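Long-range contacts in DCN1-like protein 3 (PDB 4GBA), which contributes to cullin neddylation by transferring NEDD8 from N-terminally acetylated E2 enzymes to cullin-RBX complexes: residues L46-K50 against L86-A90; Y100-Q105 against I155-N161; L125-F130 against W160-L164; Q140-F144 against F187-W193. All coordinates share one frame; numbering follows the deposited sequence.

Contact 1 (L46-K50 against L86-A90); sequences LLAWK and LLTEA
L46 faces helix 76-89 and splits its two methyl groups over the last turn of that helix. CD2 lies against CB of A90, 3.7 Å away, while CD1 reaches CD2 of L87 at 4.0 Å and also rests beside the backbone carbonyl of L86. A small alanine suits this place, because its lone methyl lets a branched leucine come close to the helix end, and CZ3 of W49 approaches the same methyl. This is the tight, buried part, a meeting of helices 42-50 and 76-89 in the N-terminal half of the DCUN1 (PONY) domain. L99 of helix 93-107 touches both L46 and W49 and continues the apolar packing, and W49 NE1 is hydrogen-bonded to D98. The other side is polar and partly open to solvent. There K50, bent at chi2 (53°) and chi4 (50°), lays its methylenes across CD2 of L86, with CE 3.4 Å from that methyl, so a long aliphatic stem covers the leucine before the charge begins. Its NZ forms a salt bridge with OE2 of E89 at 3.3 Å, the extended glutamate coming from the opposite direction. K95 also pairs with this oxygen, so the two lysines probably share the carboxylate's charge.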
# COMPACT_ATOMS: atom_id res chain seq x y z
N LEU A 46 -0.72 -7.35 1.12
CA LEU A 46 0.00 -8.24 2.06
C LEU A 46 0.89 -9.25 1.33
O LEU A 46 2.03 -9.47 1.71
CB LEU A 46 -0.96 -8.98 2.99
CG LEU A 46 -1.77 -8.11 3.94
CD1 LEU A 46 -2.53 -8.98 4.96
CD2 LEU A 46 -0.86 -7.15 4.65
N LEU A 47 0.35 -9.85 0.27
CA LEU A 47 1.11 -10.78 -0.56
C LEU A 47 2.35 -10.11 -1.14
O LEU A 47 3.45 -10.63 -1.01
CB LEU A 47 0.23 -11.30 -1.70
CG LEU A 47 0.27 -12.78 -2.09
CD1 LEU A 47 0.36 -13.70 -0.85
CD2 LEU A 47 -0.95 -13.13 -2.96
N ALA A 48 2.17 -8.95 -1.79
CA ALA A 48 3.28 -8.20 -2.36
C ALA A 48 4.32 -7.88 -1.27
O ALA A 48 5.52 -7.95 -1.50
CB ALA A 48 2.78 -6.91 -3.04
N TRP A 49 3.83 -7.51 -0.09
CA TRP A 49 4.68 -7.26 1.06
C TRP A 49 5.52 -8.51 1.40
O TRP A 49 6.75 -8.46 1.38
CB TRP A 49 3.82 -6.80 2.24
CG TRP A 49 4.53 -6.74 3.59
CD1 TRP A 49 5.70 -6.08 3.88
CD2 TRP A 49 4.09 -7.32 4.83
NE1 TRP A 49 6.01 -6.22 5.21
CE2 TRP A 49 5.04 -6.98 5.82
CE3 TRP A 49 2.98 -8.11 5.20
CZ2 TRP A 49 4.93 -7.40 7.15
CZ3 TRP A 49 2.86 -8.52 6.52
CH2 TRP A 49 3.83 -8.17 7.48
N LYS A 50 4.84 -9.63 1.67
CA LYS A 50 5.49 -10.93 1.91
C LYS A 50 6.48 -11.35 0.81
O LYS A 50 7.52 -11.94 1.10
CB LYS A 50 4.43 -12.02 2.08
CG LYS A 50 4.41 -12.62 3.44
CD LYS A 50 4.30 -11.56 4.50
CE LYS A 50 4.48 -12.18 5.87
NZ LYS A 50 5.70 -13.00 5.88
N LEU A 86 -1.86 -14.11 7.62
CA LEU A 86 -1.22 -12.92 7.07
C LEU A 86 -1.91 -11.68 7.62
O LEU A 86 -1.25 -10.73 8.05
CB LEU A 86 -1.29 -12.91 5.55
CG LEU A 86 -0.13 -13.64 4.86
CD1 LEU A 86 -0.30 -13.64 3.35
CD2 LEU A 86 1.21 -13.03 5.26
N LEU A 87 -3.24 -11.72 7.63
CA LEU A 87 -4.03 -10.61 8.17
C LEU A 87 -3.65 -10.37 9.63
O LEU A 87 -3.46 -9.23 10.06
CB LEU A 87 -5.53 -10.90 8.05
CG LEU A 87 -6.15 -10.81 6.64
CD1 LEU A 87 -7.52 -11.49 6.60
CD2 LEU A 87 -6.27 -9.37 6.19
N THR A 88 -3.53 -11.46 10.39
CA THR A 88 -3.15 -11.38 11.79
C THR A 88 -1.75 -10.82 11.96
O THR A 88 -1.53 -9.94 12.79
CB THR A 88 -3.27 -12.76 12.48
OG1 THR A 88 -4.65 -13.04 12.70
CG2 THR A 88 -2.55 -12.77 13.81
N GLU A 89 -0.82 -11.33 11.17
CA GLU A 89 0.57 -10.85 11.20
C GLU A 89 0.64 -9.34 11.02
O GLU A 89 1.34 -8.64 11.76
CB GLU A 89 1.36 -11.54 10.10
CG GLU A 89 2.87 -11.45 10.21
CD GLU A 89 3.57 -12.30 9.17
OE1 GLU A 89 2.90 -13.16 8.55
OE2 GLU A 89 4.78 -12.11 8.94
N ALA A 90 -0.09 -8.83 10.02
CA ALA A 90 -0.06 -7.42 9.66
C ALA A 90 -0.65 -6.51 10.73
O ALA A 90 -0.53 -5.29 10.64
CB ALA A 90 -0.76 -7.19 8.33

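Contact 2 (Y100-Q105 against I155-N161); sequences YRFTFQ and ISRDTWN
Helices 93-107 and 157-169 run roughly antiparallel where Y100-Q105 meets I155-N161, the short axes 10.3 Å apart at 149°, with S156 at the N-cap position of the second helix. The two helices belong to the cullin-binding part of the DCUN1 domain, whose family is grouped with the EF-hand clan, and an aromatic cluster of Y100, F104 and W160 fills the space between them. W160 is the centre of it. With CG anti to its backbone N (chi1 177°), the indole extends between two side chains of helix 93-107. The Y100 ring forms an offset stack on one face, its centroid 4.3 Å from that of the five-membered ring, and CB of F104 makes a CH-pi contact with the other face. Two hydrogen bonds fix this sandwich: W160 NE1 donates to the backbone O of Y100 at 2.9 Å, with the acceptor in the indole plane, and Y100 OH donates to the backbone O of W160 at 2.7 Å. Tryptophan and tyrosine suit these places because each joins a broad apolar face to one polar atom that finds a mate in the buried interface. The F104 ring slides past the indole to the start of helix 157-169, where CA of R157 lies over its face and the backbone O of I155 at its edge. Farther out, the guanidinium of R157 sits with its face over F104 CE2 and grips Q105 end-on, NH1 and NH2 reaching the single atom OE1 at 2.8 and 3.1 Å.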
# COMPACT_ATOMS: atom_id res chain seq x y z
N TYR A 100 3.87 -0.84 6.39
CA TYR A 100 3.73 0.59 6.12
C TYR A 100 4.93 1.21 5.36
O TYR A 100 4.73 1.99 4.42
CB TYR A 100 3.43 1.36 7.41
CG TYR A 100 3.07 2.81 7.19
CD1 TYR A 100 1.76 3.18 6.88
CD2 TYR A 100 4.02 3.82 7.30
CE1 TYR A 100 1.41 4.51 6.67
CE2 TYR A 100 3.68 5.17 7.09
CZ TYR A 100 2.38 5.50 6.78
OH TYR A 100 2.04 6.82 6.57
N ARG A 101 6.16 0.87 5.75
CA ARG A 101 7.33 1.37 5.03
C ARG A 101 7.41 0.78 3.61
O ARG A 101 7.73 1.50 2.66
CB ARG A 101 8.63 1.10 5.80
CG ARG A 101 8.57 1.47 7.28
CD ARG A 101 9.91 1.24 8.02
NE ARG A 101 10.54 2.52 8.37
CZ ARG A 101 11.28 2.75 9.45
NH1 ARG A 101 11.51 1.77 10.33
NH2 ARG A 101 11.79 3.97 9.66
N PHE A 102 7.16 -0.52 3.50
CA PHE A 102 7.10 -1.23 2.21
C PHE A 102 6.06 -0.61 1.27
O PHE A 102 6.28 -0.52 0.06
CB PHE A 102 6.78 -2.73 2.41
CG PHE A 102 6.37 -3.43 1.13
CD1 PHE A 102 7.33 -3.93 0.26
CD2 PHE A 102 5.03 -3.53 0.77
CE1 PHE A 102 6.96 -4.55 -0.93
CE2 PHE A 102 4.66 -4.15 -0.41
CZ PHE A 102 5.63 -4.66 -1.26
N THR A 103 4.92 -0.21 1.81
CA THR A 103 3.82 0.28 0.99
C THR A 103 4.21 1.54 0.19
O THR A 103 3.76 1.73 -0.94
CB THR A 103 2.53 0.50 1.83
OG1 THR A 103 2.12 -0.75 2.42
CG2 THR A 103 1.39 1.05 0.97
N PHE A 104 5.08 2.37 0.77
CA PHE A 104 5.54 3.56 0.06
C PHE A 104 6.38 3.16 -1.16
O PHE A 104 6.13 3.63 -2.28
CB PHE A 104 6.32 4.51 0.97
CG PHE A 104 6.85 5.71 0.25
CD1 PHE A 104 6.10 6.87 0.16
CD2 PHE A 104 8.06 5.66 -0.41
CE1 PHE A 104 6.58 7.97 -0.55
CE2 PHE A 104 8.53 6.76 -1.13
CZ PHE A 104 7.79 7.91 -1.19
N GLN A 105 7.35 2.29 -0.92
CA GLN A 105 8.26 1.78 -1.95
C GLN A 105 7.50 1.05 -3.08
O GLN A 105 7.85 1.15 -4.26
CB GLN A 105 9.28 0.83 -1.31
CG GLN A 105 10.55 0.63 -2.14
CD GLN A 105 11.20 1.97 -2.53
OE1 GLN A 105 11.26 2.91 -1.73
NE2 GLN A 105 11.68 2.05 -3.78
N ILE A 155 3.47 12.84 -2.85
CA ILE A 155 3.76 12.62 -1.44
C ILE A 155 5.16 12.04 -1.36
O ILE A 155 5.45 11.02 -1.98
CB ILE A 155 2.71 11.68 -0.79
CG1 ILE A 155 1.35 12.38 -0.70
CG2 ILE A 155 3.16 11.21 0.60
CD1 ILE A 155 1.33 13.62 0.21
N SER A 156 6.03 12.73 -0.62
CA SER A 156 7.42 12.32 -0.48
C SER A 156 7.58 11.25 0.61
O SER A 156 6.64 10.96 1.36
CB SER A 156 8.31 13.53 -0.17
OG SER A 156 8.02 14.06 1.11
N ARG A 157 8.78 10.69 0.70
CA ARG A 157 9.07 9.59 1.62
C ARG A 157 8.98 9.99 3.08
O ARG A 157 8.61 9.18 3.93
CB ARG A 157 10.45 9.01 1.33
CG ARG A 157 10.73 7.72 2.10
CD ARG A 157 12.10 7.16 1.75
NE ARG A 157 12.27 6.99 0.31
CZ ARG A 157 12.11 5.84 -0.33
NH1 ARG A 157 11.77 4.74 0.34
NH2 ARG A 157 12.28 5.79 -1.65
N ASP A 158 9.34 11.23 3.39
CA ASP A 158 9.35 11.70 4.78
C ASP A 158 7.96 12.08 5.24
O ASP A 158 7.60 11.85 6.39
CB ASP A 158 10.32 12.87 4.94
CG ASP A 158 11.76 12.44 4.78
OD1 ASP A 158 12.15 11.44 5.43
OD2 ASP A 158 12.49 13.07 3.98
N THR A 159 7.17 12.64 4.33
CA THR A 159 5.76 12.93 4.62
C THR A 159 4.98 11.64 4.86
O THR A 159 4.20 11.54 5.81
CB THR A 159 5.09 13.72 3.46
OG1 THR A 159 5.88 14.88 3.15
CG2 THR A 159 3.67 14.11 3.83
N TRP A 160 5.19 10.65 4.00
CA TRP A 160 4.59 9.33 4.20
C TRP A 160 5.06 8.75 5.55
O TRP A 160 4.25 8.34 6.38
CB TRP A 160 4.97 8.40 3.04
CG TRP A 160 4.46 6.99 3.17
CD1 TRP A 160 5.09 5.94 3.80
CD2 TRP A 160 3.22 6.47 2.67
NE1 TRP A 160 4.32 4.81 3.71
CE2 TRP A 160 3.16 5.10 3.03
CE3 TRP A 160 2.16 7.02 1.93
CZ2 TRP A 160 2.08 4.28 2.69
CZ3 TRP A 160 1.07 6.20 1.60
CH2 TRP A 160 1.05 4.84 1.98
N ASN A 161 6.38 8.75 5.76
CA ASN A 161 7.01 8.22 6.98
C ASN A 161 6.43 8.84 8.25
O ASN A 161 6.08 8.12 9.19
CB ASN A 161 8.54 8.42 6.93
CG ASN A 161 9.24 8.08 8.26
OD1 ASN A 161 9.55 8.97 9.07
ND2 ASN A 161 9.53 6.80 8.47

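Contact 3 (L125-F130 against W160-L164); sequences LWKLVF and WNMFL
The aromatic core of the cullin-binding region continues here, with W126 of helix 119-129 inserted between W160 and F163 of helix 157-169. One face of the W126 indole takes W160 in an offset stack: the five-membered ring of W126 lies 4.0 Å from the six-membered ring of W160, centroid to centroid, with the planes 15° apart. F163, with CG opposite its backbone N (chi1 -177°), swings its ring to the other side of the indole and covers that face obliquely, its CD2 approaching NE1 of W126 to 3.3 Å. The short axes are 12.9 Å apart at their closest, a separation that wide aromatic side chains can bridge; the packing joins helices 119-129 and 157-169 inside the DCUN1 domain, and the first also touches the bound N-terminally acetylated E2 peptide. NE1 of W126 is hydrogen-bonded to Y100 OH of helix 93-107, which ties in a third helix. A leucine in place of W126 would probably open a gap between W160 and F163 and leave Y100 OH without its indole N-H partner. Beyond the helix end, F130 brings CE2 within 3.8 Å of CE2 of F163, at the edge of that ring, and takes CD1 of L164 at its own edge. On the other flank CB of L125 meets CH2 of W160 at 3.9 Å, while the L125 side chain also packs on an apolar side chain of the peptide.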
# COMPACT_ATOMS: atom_id res chain seq x y z
N LEU A 125 -3.32 4.00 -1.43
CA LEU A 125 -2.43 3.17 -0.60
C LEU A 125 -2.59 3.47 0.88
O LEU A 125 -2.55 2.57 1.71
CB LEU A 125 -0.99 3.33 -1.03
CG LEU A 125 -0.68 2.65 -2.35
CD1 LEU A 125 0.78 2.82 -2.73
CD2 LEU A 125 -1.06 1.17 -2.26
N TRP A 126 -2.81 4.74 1.23
CA TRP A 126 -3.10 5.05 2.63
C TRP A 126 -4.37 4.36 3.10
O TRP A 126 -4.39 3.78 4.18
CB TRP A 126 -3.20 6.55 2.85
CG TRP A 126 -1.95 7.14 3.43
CD1 TRP A 126 -1.14 6.58 4.38
CD2 TRP A 126 -1.36 8.39 3.08
NE1 TRP A 126 -0.09 7.42 4.65
CE2 TRP A 126 -0.20 8.53 3.87
CE3 TRP A 126 -1.71 9.41 2.18
CZ2 TRP A 126 0.63 9.67 3.79
CZ3 TRP A 126 -0.88 10.53 2.09
CH2 TRP A 126 0.27 10.65 2.90
N LYS A 127 -5.43 4.43 2.30
CA LYS A 127 -6.69 3.74 2.58
C LYS A 127 -6.46 2.23 2.72
O LYS A 127 -6.92 1.61 3.67
CB LYS A 127 -7.66 4.00 1.44
CG LYS A 127 -9.12 3.75 1.76
CD LYS A 127 -10.03 4.28 0.63
CE LYS A 127 -9.58 5.68 0.15
NZ LYS A 127 -10.45 6.31 -0.92
N LEU A 128 -5.75 1.66 1.76
CA LEU A 128 -5.46 0.24 1.76
C LEU A 128 -4.63 -0.22 2.99
O LEU A 128 -5.01 -1.17 3.69
CB LEU A 128 -4.76 -0.17 0.46
CG LEU A 128 -4.85 -1.67 0.14
CD1 LEU A 128 -6.31 -2.11 0.12
CD2 LEU A 128 -4.17 -1.99 -1.18
N VAL A 129 -3.52 0.46 3.27
CA VAL A 129 -2.62 0.01 4.33
C VAL A 129 -3.27 0.05 5.73
O VAL A 129 -2.97 -0.78 6.59
CB VAL A 129 -1.25 0.76 4.28
CG1 VAL A 129 -1.37 2.20 4.76
CG2 VAL A 129 -0.19 -0.00 5.08
N PHE A 130 -4.19 1.00 5.94
CA PHE A 130 -4.86 1.13 7.23
C PHE A 130 -6.13 0.29 7.35
O PHE A 130 -6.88 0.42 8.32
CB PHE A 130 -5.19 2.61 7.53
CG PHE A 130 -3.99 3.42 7.98
CD1 PHE A 130 -3.36 3.15 9.19
CD2 PHE A 130 -3.51 4.47 7.20
CE1 PHE A 130 -2.27 3.89 9.61
CE2 PHE A 130 -2.41 5.22 7.62
CZ PHE A 130 -1.79 4.93 8.82
N TRP A 160 5.19 10.65 4.00
CA TRP A 160 4.59 9.33 4.20
C TRP A 160 5.06 8.75 5.55
O TRP A 160 4.25 8.34 6.38
CB TRP A 160 4.97 8.40 3.04
CG TRP A 160 4.46 6.99 3.17
CD1 TRP A 160 5.09 5.94 3.80
CD2 TRP A 160 3.22 6.47 2.67
NE1 TRP A 160 4.32 4.81 3.71
CE2 TRP A 160 3.16 5.10 3.03
CE3 TRP A 160 2.16 7.02 1.93
CZ2 TRP A 160 2.08 4.28 2.69
CZ3 TRP A 160 1.07 6.20 1.60
CH2 TRP A 160 1.05 4.84 1.98
N ASN A 161 6.38 8.75 5.76
CA ASN A 161 7.01 8.22 6.98
C ASN A 161 6.43 8.84 8.25
O ASN A 161 6.08 8.12 9.19
CB ASN A 161 8.54 8.42 6.93
CG ASN A 161 9.24 8.08 8.26
OD1 ASN A 161 9.55 8.97 9.07
ND2 ASN A 161 9.53 6.80 8.47
N MET A 162 6.31 10.17 8.28
CA MET A 162 5.89 10.86 9.50
C MET A 162 4.38 10.87 9.71
O MET A 162 3.92 11.11 10.83
CB MET A 162 6.43 12.28 9.53
CG MET A 162 7.94 12.33 9.43
SD MET A 162 8.55 13.99 9.79
CE MET A 162 8.01 14.22 11.49
N PHE A 163 3.62 10.60 8.65
CA PHE A 163 2.16 10.51 8.78
C PHE A 163 1.68 9.48 9.81
O PHE A 163 0.69 9.70 10.52
CB PHE A 163 1.48 10.25 7.44
CG PHE A 163 -0.01 10.23 7.54
CD1 PHE A 163 -0.72 11.42 7.70
CD2 PHE A 163 -0.72 9.03 7.49
CE1 PHE A 163 -2.11 11.41 7.80
CE2 PHE A 163 -2.10 9.02 7.59
CZ PHE A 163 -2.79 10.21 7.75
N LEU A 164 2.38 8.35 9.90
CA LEU A 164 2.01 7.31 10.86
C LEU A 164 2.07 7.84 12.31
O LEU A 164 1.14 7.63 13.09
CB LEU A 164 2.91 6.07 10.68
CG LEU A 164 2.68 4.81 11.53
CD1 LEU A 164 1.24 4.32 11.43
CD2 LEU A 164 3.62 3.72 11.09

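Contact 4 (Q140-F144 against F187-W193); sequences QWLNF and FDTFVEW
The F144 ring has CA of F190 over one face, 3.8 Å from its centroid, while CG of W193 and CG2 of T189 lie at its edge; W193 in turn receives CB of F144 over its own face. These groups belong to an aromatic cluster joining helices 138-147 and 185-199, the latter the last helix of the modelled chain, and their short axes cross almost perpendicularly, at 101°. The rings meet as a chain of edge-to-face pairs. F187 turns its edge to the face of W141 in an offset pair; W141 presents its edge to the face of F190, with CE3 3.7 Å from CG; F190 turns its edge to F144, offset, and F144 its edge to W193, at a centroid distance of 5.2 Å. Phenylalanine and tryptophan suit this chain because each offers C-H groups at its rim and an electron-rich face. F190 holds CG anti to its backbone N (chi1 158°), a setting that carries its ring in between W141 and F144. The indole of W193 slides past F144 in the opposite direction and ends near Q140, CZ3 lying 3.6 Å from the backbone O of Q140, and its NE1 is hydrogen-bonded to E147. With an alanine at W193, the edge of F144 would probably lose the indole face it meets, and E147 its N-H partner. At the outer end, N143 ND2 donates to OE1 of Q140 at 3.0 Å, from above the carbonyl plane, and that same oxygen lies 3.8 Å from CH2 of W193.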
# COMPACT_ATOMS: atom_id res chain seq x y z
N GLN A 140 -10.77 12.25 7.08
CA GLN A 140 -10.67 13.66 6.70
C GLN A 140 -9.36 13.96 5.98
O GLN A 140 -9.32 14.75 5.04
CB GLN A 140 -10.82 14.57 7.92
CG GLN A 140 -12.21 14.53 8.54
CD GLN A 140 -13.34 14.68 7.52
OE1 GLN A 140 -13.17 15.27 6.45
NE2 GLN A 140 -14.51 14.13 7.85
N TRP A 141 -8.28 13.31 6.42
CA TRP A 141 -6.99 13.47 5.78
C TRP A 141 -7.11 13.09 4.30
O TRP A 141 -6.54 13.76 3.45
CB TRP A 141 -5.92 12.63 6.50
CG TRP A 141 -4.64 12.44 5.72
CD1 TRP A 141 -4.26 11.32 5.04
CD2 TRP A 141 -3.58 13.39 5.53
NE1 TRP A 141 -3.04 11.51 4.44
CE2 TRP A 141 -2.60 12.77 4.73
CE3 TRP A 141 -3.37 14.71 5.96
CZ2 TRP A 141 -1.41 13.42 4.35
CZ3 TRP A 141 -2.21 15.35 5.59
CH2 TRP A 141 -1.24 14.71 4.79
N LEU A 142 -7.85 12.03 4.00
CA LEU A 142 -8.01 11.58 2.62
C LEU A 142 -9.00 12.44 1.83
O LEU A 142 -8.89 12.56 0.61
CB LEU A 142 -8.40 10.09 2.55
CG LEU A 142 -7.43 9.03 3.11
CD1 LEU A 142 -8.12 7.68 3.21
CD2 LEU A 142 -6.12 8.92 2.31
N ASN A 143 -9.98 13.02 2.52
CA ASN A 143 -10.88 14.01 1.91
C ASN A 143 -10.08 15.24 1.52
O ASN A 143 -10.24 15.77 0.42
CB ASN A 143 -11.99 14.43 2.86
CG ASN A 143 -13.04 13.35 3.06
OD1 ASN A 143 -13.21 12.47 2.22
ND2 ASN A 143 -13.75 13.42 4.18
N PHE A 144 -9.24 15.67 2.44
CA PHE A 144 -8.36 16.81 2.23
C PHE A 144 -7.49 16.62 0.98
O PHE A 144 -7.34 17.53 0.18
CB PHE A 144 -7.52 17.04 3.50
CG PHE A 144 -6.29 17.89 3.28
CD1 PHE A 144 -6.39 19.26 3.15
CD2 PHE A 144 -5.03 17.30 3.22
CE1 PHE A 144 -5.25 20.03 2.96
CE2 PHE A 144 -3.90 18.07 3.03
CZ PHE A 144 -4.01 19.43 2.90
N PHE A 187 0.94 18.76 6.80
CA PHE A 187 0.10 18.44 7.95
C PHE A 187 -0.59 19.70 8.50
O PHE A 187 -1.75 19.65 8.90
CB PHE A 187 0.89 17.72 9.06
CG PHE A 187 1.46 16.38 8.64
CD1 PHE A 187 1.23 15.86 7.38
CD2 PHE A 187 2.23 15.64 9.53
CE1 PHE A 187 1.77 14.63 7.01
CE2 PHE A 187 2.77 14.42 9.16
CZ PHE A 187 2.54 13.91 7.90
N ASP A 188 0.13 20.82 8.50
CA ASP A 188 -0.44 22.10 8.96
C ASP A 188 -1.53 22.61 8.00
O ASP A 188 -2.59 23.06 8.44
CB ASP A 188 0.64 23.17 9.14
CG ASP A 188 0.19 24.30 10.08
OD1 ASP A 188 -0.33 24.00 11.18
OD2 ASP A 188 0.34 25.48 9.71
N THR A 189 -1.25 22.53 6.71
CA THR A 189 -2.24 22.84 5.68
C THR A 189 -3.53 22.06 5.92
O THR A 189 -4.64 22.56 5.69
CB THR A 189 -1.71 22.50 4.28
OG1 THR A 189 -0.48 23.18 4.04
CG2 THR A 189 -2.72 22.89 3.21
N PHE A 190 -3.38 20.82 6.37
CA PHE A 190 -4.51 19.94 6.61
C PHE A 190 -5.25 20.34 7.87
O PHE A 190 -6.47 20.36 7.89
CB PHE A 190 -4.05 18.48 6.73
CG PHE A 190 -5.02 17.60 7.47
CD1 PHE A 190 -6.22 17.21 6.88
CD2 PHE A 190 -4.75 17.18 8.77
CE1 PHE A 190 -7.13 16.41 7.56
CE2 PHE A 190 -5.66 16.38 9.46
CZ PHE A 190 -6.85 15.99 8.86
N VAL A 191 -4.51 20.64 8.92
CA VAL A 191 -5.15 21.02 10.16
C VAL A 191 -6.00 22.28 9.97
O VAL A 191 -7.11 22.37 10.49
CB VAL A 191 -4.12 21.20 11.29
CG1 VAL A 191 -4.71 21.97 12.45
CG2 VAL A 191 -3.62 19.82 11.76
N GLU A 192 -5.49 23.23 9.19
CA GLU A 192 -6.25 24.45 8.89
C GLU A 192 -7.52 24.07 8.13
O GLU A 192 -8.63 24.38 8.57
CB GLU A 192 -5.41 25.45 8.08
CG GLU A 192 -4.06 25.84 8.72
CD GLU A 192 -4.18 26.26 10.19
OE1 GLU A 192 -4.01 27.47 10.49
OE2 GLU A 192 -4.43 25.39 11.06
N TRP A 193 -7.33 23.40 7.00
CA TRP A 193 -8.44 22.90 6.20
C TRP A 193 -9.48 22.15 7.04
O TRP A 193 -10.68 22.25 6.79
CB TRP A 193 -7.91 21.99 5.10
CG TRP A 193 -8.98 21.35 4.24
CD1 TRP A 193 -9.43 21.80 3.02
CD2 TRP A 193 -9.71 20.14 4.51
NE1 TRP A 193 -10.40 20.95 2.53
CE2 TRP A 193 -10.58 19.92 3.43
CE3 TRP A 193 -9.71 19.22 5.57
CZ2 TRP A 193 -11.45 18.82 3.37
CZ3 TRP A 193 -10.57 18.13 5.52
CH2 TRP A 193 -11.43 17.94 4.42

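How the contacts relate
Contacts 1 and 3 are buried, whereas contacts 2 and 4 are partly buried and run out to polar or exposed residues. Contacts 2 and 3 share W160 and helix 157-169, their centres about 7 Å apart, and their aromatic core passes into contact 4 where W126 and F163 touch W141. Contact 1 stands at the other end, its centre about 29 Å from that of contact 4, and reaches contact 2 through W49 and F102. The chemistry shifts along this path: aliphatic packing edged by a salt bridge in contact 1, stacking reinforced by hydrogen bonds in contact 2, stacked and oblique rings in contact 3, and edge-to-face rings in contact 4.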